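Local coordinates for uncharacterized protein (Streptococcus pneumoniae, PDB 3LFT), which probably serves as the substrate-binding protein of an ABC transporter and holds L-tryptophan between its two lobes, at residues 18-32 and 236-248. Sequence-based numbering, arbitrary orientation. Where two conformers were deposited one is given.
Sequences LIYKGIQDGLAEEGY and QHDLGVATGKMIV. With TRP (tryptophan), chain C.
Gly-22 and Gly-240 meet backbone to backbone, their CA atoms 3.9 Å apart. Each helix carries a GxxxG motif, Gly-22 with Gly-26 and Gly-240 with Gly-244. The axes of helices 18-29 and 236-248 approach to 6.3 Å at a crossing angle of -42°. With no side chain at these four positions, the backbones come into direct contact. The closeness allows CA-H...O contacts in both directions. Gly-240 CA lies 3.3 Å from Ile-19 O, Val-241 CA points to Gly-22 O, and Ile-23 CA to Gly-240 O. These carbonyls also accept the usual helical N-H bonds from Ile-23, Gly-26 and Gly-244.

Ile-23 fits as a knob among Gly-240, Thr-243, Gly-244 and Ile-247. The hydroxyl of buried Thr-243 is satisfied within its own helix: OG1 donates to Leu-239 O at 2.8 Å. It reaches that oxygen from the face opposite to Thr-243 N. With OG1 beside the backbone N (chi1 -59°), CG2 is left to touch Ile-23.

Beside the C-terminal end of helix 18-29, Lys-245 NZ forms salt bridges to Glu-30 OE2 (2.7 Å) and Glu-29 OE1 (3.1 Å). The straight chain of Glu-29 and the folded one of Glu-30 bring both carboxylates to the same NZ. Nearby, Val-248 packs its methyls on Leu-27, Glu-30 and the Tyr-32 ring. Gly-31 closes helix 18-29 in a Schellman motif.

At the other end lies the ligand pocket. Gln-236 OE1 accepts a nearly straight bond (168°) from tryptophan NE1 at 2.8 Å, while Gln-236 NE2 donates to Ile-234 O. Both ends of the amide are thus used. Ile-19 CD1 touches both OE1 and the indole.

The helix pair packs on the six-stranded parallel sheet: Ile-23 and Ile-247 touch strand 65-69, Thr-243 strand 110-115, and Leu-239 strands 110-115 and 262-264.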
loop_
_atom_site.group_PDB
_atom_site.type_symbol
_atom_site.label_atom_id
_atom_site.label_comp_id
_atom_site.label_asym_id
_atom_site.label_seq_id
_atom_site.Cartn_x
_atom_site.Cartn_y
_atom_site.Cartn_z
ATOM N N LEU A 18 -1.733 9.845 4.579
ATOM C CA LEU A 18 -3.029 9.638 5.223
ATOM C C LEU A 18 -2.962 8.549 6.305
ATOM O O LEU A 18 -3.576 8.701 7.376
ATOM C CB LEU A 18 -4.110 9.349 4.177
ATOM C CG LEU A 18 -5.555 9.259 4.658
ATOM C CD1 LEU A 18 -6.012 10.439 5.527
ATOM C CD2 LEU A 18 -6.450 9.120 3.433
ATOM N N ILE A 19 -2.205 7.483 6.053
ATOM C CA ILE A 19 -1.940 6.497 7.093
ATOM C C ILE A 19 -1.285 7.158 8.311
ATOM O O ILE A 19 -1.706 6.912 9.452
ATOM C CB ILE A 19 -1.096 5.334 6.546
ATOM C CG1 ILE A 19 -1.931 4.559 5.521
ATOM C CG2 ILE A 19 -0.608 4.425 7.684
ATOM C CD1 ILE A 19 -1.086 3.594 4.720
ATOM N N TYR A 20 -0.283 8.007 8.088
ATOM C CA TYR A 20 0.364 8.662 9.210
ATOM C C TYR A 20 -0.613 9.568 9.976
ATOM O O TYR A 20 -0.587 9.605 11.214
ATOM C CB TYR A 20 1.645 9.406 8.784
ATOM C CG TYR A 20 2.391 10.043 9.943
ATOM C CD1 TYR A 20 2.765 11.388 9.900
ATOM C CD2 TYR A 20 2.689 9.306 11.086
ATOM C CE1 TYR A 20 3.455 11.967 10.971
ATOM C CE2 TYR A 20 3.357 9.887 12.159
ATOM C CZ TYR A 20 3.725 11.198 12.087
ATOM O OH TYR A 20 4.395 11.758 13.158
ATOM N N LYS A 21 -1.476 10.293 9.263
ATOM C CA LYS A 21 -2.515 11.096 9.907
ATOM C C LYS A 21 -3.374 10.190 10.789
ATOM O O LYS A 21 -3.677 10.523 11.946
ATOM C CB LYS A 21 -3.365 11.819 8.853
ATOM C CG LYS A 21 -4.768 12.233 9.306
ATOM C CD LYS A 21 -4.772 13.507 10.135
ATOM C CE LYS A 21 -6.190 13.852 10.558
ATOM N NZ LYS A 21 -7.204 13.201 9.671
ATOM N N GLY A 22 -3.771 9.033 10.244
ATOM C CA GLY A 22 -4.542 8.037 11.007
ATOM C C GLY A 22 -3.820 7.550 12.252
ATOM O O GLY A 22 -4.427 7.426 13.313
ATOM N N ILE A 23 -2.513 7.301 12.141
ATOM C CA ILE A 23 -1.718 6.913 13.310
ATOM C C ILE A 23 -1.837 7.963 14.409
ATOM O O ILE A 23 -2.102 7.634 15.574
ATOM C CB ILE A 23 -0.235 6.664 12.925
ATOM C CG1 ILE A 23 -0.100 5.381 12.094
ATOM C CG2 ILE A 23 0.673 6.635 14.194
ATOM C CD1 ILE A 23 1.259 5.224 11.417
ATOM N N GLN A 24 -1.615 9.221 14.033
ATOM C CA GLN A 24 -1.704 10.315 14.988
ATOM C C GLN A 24 -3.098 10.414 15.590
ATOM O O GLN A 24 -3.216 10.644 16.792
ATOM C CB GLN A 24 -1.340 11.628 14.309
ATOM C CG GLN A 24 0.119 11.716 13.889
ATOM C CD GLN A 24 0.404 12.948 13.060
ATOM O OE1 GLN A 24 1.113 13.865 13.494
ATOM N NE2 GLN A 24 -0.134 12.981 11.846
ATOM N N ASP A 25 -4.137 10.219 14.779
ATOM C CA ASP A 25 -5.503 10.299 15.297
ATOM C C ASP A 25 -5.743 9.167 16.280
ATOM O O ASP A 25 -6.381 9.386 17.304
ATOM C CB ASP A 25 -6.512 10.218 14.156
ATOM C CG ASP A 25 -6.494 11.449 13.262
ATOM O OD1 ASP A 25 -5.936 12.509 13.654
ATOM O OD2 ASP A 25 -7.083 11.349 12.165
ATOM N N GLY A 26 -5.245 7.964 15.978
ATOM C CA GLY A 26 -5.494 6.804 16.855
ATOM C C GLY A 26 -4.761 6.950 18.171
ATOM O O GLY A 26 -5.309 6.659 19.231
ATOM N N LEU A 27 -3.513 7.416 18.115
ATOM C CA LEU A 27 -2.771 7.767 19.336
ATOM C C LEU A 27 -3.498 8.802 20.182
ATOM O O LEU A 27 -3.629 8.645 21.391
ATOM C CB LEU A 27 -1.386 8.316 18.999
ATOM C CG LEU A 27 -0.399 7.294 18.441
ATOM C CD1 LEU A 27 0.802 8.014 17.862
ATOM C CD2 LEU A 27 0.012 6.333 19.538
ATOM N N ALA A 28 -3.957 9.870 19.540
ATOM C CA ALA A 28 -4.604 10.961 20.257
ATOM C C ALA A 28 -5.893 10.500 20.940
ATOM O O ALA A 28 -6.190 10.913 22.070
ATOM C CB ALA A 28 -4.865 12.109 19.311
ATOM N N GLU A 29 -6.650 9.625 20.281
ATOM C CA GLU A 29 -7.902 9.102 20.841
ATOM C C GLU A 29 -7.662 8.358 22.161
ATOM O O GLU A 29 -8.520 8.334 23.040
ATOM C CB GLU A 29 -8.583 8.201 19.796
ATOM C CG GLU A 29 -9.944 7.639 20.170
ATOM C CD GLU A 29 -10.454 6.653 19.128
ATOM O OE1 GLU A 29 -11.348 5.851 19.454
ATOM O OE2 GLU A 29 -9.956 6.665 17.983
ATOM N N GLU A 30 -6.476 7.774 22.287
ATOM C CA GLU A 30 -6.086 7.029 23.486
ATOM C C GLU A 30 -5.357 7.893 24.519
ATOM O O GLU A 30 -4.925 7.387 25.560
ATOM C CB GLU A 30 -5.220 5.816 23.098
ATOM C CG GLU A 30 -5.905 4.786 22.195
ATOM C CD GLU A 30 -7.188 4.252 22.797
ATOM O OE1 GLU A 30 -7.262 4.098 24.034
ATOM O OE2 GLU A 30 -8.124 3.995 22.019
ATOM N N GLY A 31 -5.220 9.186 24.236
ATOM C CA GLY A 31 -4.548 10.118 25.155
ATOM C C GLY A 31 -3.088 10.399 24.851
ATOM O O GLY A 31 -2.448 11.201 25.543
ATOM N N TYR A 32 -2.552 9.734 23.835
ATOM C CA TYR A 32 -1.152 9.905 23.479
ATOM C C TYR A 32 -1.018 11.057 22.485
ATOM O O TYR A 32 -1.024 10.875 21.268
ATOM C CB TYR A 32 -0.543 8.588 22.985
ATOM C CG TYR A 32 -0.483 7.521 24.062
ATOM C CD1 TYR A 32 0.704 7.260 24.750
ATOM C CD2 TYR A 32 -1.625 6.794 24.417
ATOM C CE1 TYR A 32 0.746 6.276 25.745
ATOM C CE2 TYR A 32 -1.589 5.824 25.405
ATOM C CZ TYR A 32 -0.406 5.566 26.063
ATOM O OH TYR A 32 -0.370 4.598 27.048
ATOM N N GLN A 236 -7.454 4.096 3.850
ATOM C CA GLN A 236 -6.120 4.398 4.353
ATOM C C GLN A 236 -6.150 4.984 5.744
ATOM O O GLN A 236 -5.324 4.644 6.596
ATOM C CB GLN A 236 -5.397 5.340 3.409
ATOM C CG GLN A 236 -5.293 4.800 1.970
ATOM C CD GLN A 236 -4.487 3.522 1.910
ATOM O OE1 GLN A 236 -3.258 3.572 2.038
ATOM N NE2 GLN A 236 -5.143 2.387 1.715
ATOM N N HIS A 237 -7.106 5.877 5.989
ATOM C CA HIS A 237 -7.217 6.425 7.336
ATOM C C HIS A 237 -7.520 5.336 8.378
ATOM O O HIS A 237 -6.946 5.336 9.474
ATOM C CB HIS A 237 -8.207 7.586 7.369
ATOM C CG HIS A 237 -8.357 8.195 8.722
ATOM N ND1 HIS A 237 -7.455 9.100 9.243
ATOM C CD2 HIS A 237 -9.289 7.999 9.676
ATOM C CE1 HIS A 237 -7.841 9.450 10.459
ATOM N NE2 HIS A 237 -8.948 8.793 10.745
ATOM N N ASP A 238 -8.403 4.390 8.032
ATOM C CA ASP A 238 -8.675 3.234 8.919
ATOM C C ASP A 238 -7.415 2.425 9.241
ATOM O O ASP A 238 -7.220 1.983 10.380
ATOM C CB ASP A 238 -9.754 2.311 8.330
ATOM C CG ASP A 238 -11.160 2.892 8.396
ATOM O OD1 ASP A 238 -11.406 3.856 9.144
ATOM O OD2 ASP A 238 -12.028 2.346 7.681
ATOM N N LEU A 239 -6.570 2.219 8.238
ATOM C CA LEU A 239 -5.295 1.521 8.460
ATOM C C LEU A 239 -4.446 2.251 9.470
ATOM O O LEU A 239 -3.848 1.640 10.374
ATOM C CB LEU A 239 -4.504 1.352 7.162
ATOM C CG LEU A 239 -5.119 0.419 6.113
ATOM C CD1 LEU A 239 -4.387 0.602 4.793
ATOM C CD2 LEU A 239 -5.086 -1.032 6.594
ATOM N N GLY A 240 -4.390 3.573 9.342
ATOM C CA GLY A 240 -3.559 4.346 10.265
ATOM C C GLY A 240 -4.122 4.344 11.676
ATOM O O GLY A 240 -3.377 4.173 12.646
ATOM N N VAL A 241 -5.432 4.539 11.823
ATOM C CA VAL A 241 -6.025 4.508 13.170
ATOM C C VAL A 241 -5.787 3.163 13.841
ATOM O O VAL A 241 -5.410 3.098 15.018
ATOM C CB VAL A 241 -7.538 4.832 13.128
ATOM C CG1 VAL A 241 -8.189 4.671 14.506
ATOM C CG2 VAL A 241 -7.742 6.252 12.628
ATOM N N ALA A 242 -5.957 2.080 13.090
ATOM C CA ALA A 242 -5.757 0.750 13.658
ATOM C C ALA A 242 -4.303 0.552 14.077
ATOM O O ALA A 242 -4.019 -0.068 15.102
ATOM C CB ALA A 242 -6.176 -0.324 12.649
ATOM N N THR A 243 -3.375 1.120 13.301
ATOM C CA THR A 243 -1.971 1.068 13.666
ATOM C C THR A 243 -1.750 1.859 14.957
ATOM O O THR A 243 -1.042 1.398 15.859
ATOM C CB THR A 243 -1.087 1.644 12.559
ATOM O OG1 THR A 243 -1.270 0.910 11.341
ATOM C CG2 THR A 243 0.381 1.588 12.945
ATOM N N GLY A 244 -2.346 3.051 15.047
ATOM C CA GLY A 244 -2.244 3.844 16.288
ATOM C C GLY A 244 -2.686 3.062 17.507
ATOM O O GLY A 244 -2.034 3.092 18.567
ATOM N N LYS A 245 -3.817 2.387 17.389
ATOM C CA LYS A 245 -4.300 1.600 18.503
ATOM C C LYS A 245 -3.394 0.452 18.878
ATOM O O LYS A 245 -3.238 0.169 20.069
ATOM C CB LYS A 245 -5.723 1.141 18.245
ATOM C CG LYS A 245 -6.653 2.344 18.317
ATOM C CD LYS A 245 -8.098 2.026 18.043
ATOM C CE LYS A 245 -8.925 3.303 18.133
ATOM N NZ LYS A 245 -8.959 3.877 19.506
HETATM N N MSE A 246 -2.758 -0.201 17.906
HETATM C CA MSE A 246 -1.789 -1.271 18.214
HETATM C C MSE A 246 -0.523 -0.705 18.845
HETATM O O MSE A 246 0.032 -1.348 19.737
HETATM C CB MSE A 246 -1.454 -2.103 16.972
HETATM C CG MSE A 246 -2.679 -2.852 16.461
HETATM SE SE MSE A 246 -2.246 -4.106 15.063
HETATM C CE MSE A 246 -1.445 -5.484 16.169
ATOM N N ILE A 247 -0.090 0.487 18.436
ATOM C CA ILE A 247 1.051 1.114 19.091
ATOM C C ILE A 247 0.734 1.277 20.577
ATOM O O ILE A 247 1.580 0.979 21.425
ATOM C CB ILE A 247 1.329 2.482 18.459
ATOM C CG1 ILE A 247 1.896 2.304 17.046
ATOM C CG2 ILE A 247 2.306 3.277 19.309
ATOM C CD1 ILE A 247 1.869 3.599 16.226
ATOM N N VAL A 248 -0.467 1.754 20.897
ATOM C CA VAL A 248 -0.840 1.947 22.290
ATOM C C VAL A 248 -0.866 0.614 23.027
ATOM O O VAL A 248 -0.390 0.526 24.170
ATOM C CB VAL A 248 -2.185 2.684 22.390
ATOM C CG1 VAL A 248 -2.721 2.684 23.821
ATOM C CG2 VAL A 248 -2.014 4.118 21.875
HETATM N N TRP C . 0.877 -1.762 1.741
HETATM C CA TRP C . 2.076 -1.128 1.120
HETATM C C TRP C . 3.305 -1.900 1.477
HETATM O O TRP C . 4.417 -1.370 1.398
HETATM C CB TRP C . 2.177 0.340 1.565
HETATM C CG TRP C . 0.971 1.134 1.132
HETATM C CD1 TRP C . -0.135 1.495 1.902
HETATM C CD2 TRP C . 0.718 1.655 -0.216
HETATM N NE1 TRP C . -1.027 2.198 1.126
HETATM C CE2 TRP C . -0.591 2.310 -0.129
HETATM C CE3 TRP C . 1.428 1.585 -1.392
HETATM C CZ2 TRP C . -1.105 2.893 -1.273
HETATM C CZ3 TRP C . 0.879 2.177 -2.525
HETATM C CH2 TRP C . -0.370 2.825 -2.447
HETATM O OXT TRP C . 3.192 -3.076 1.853
#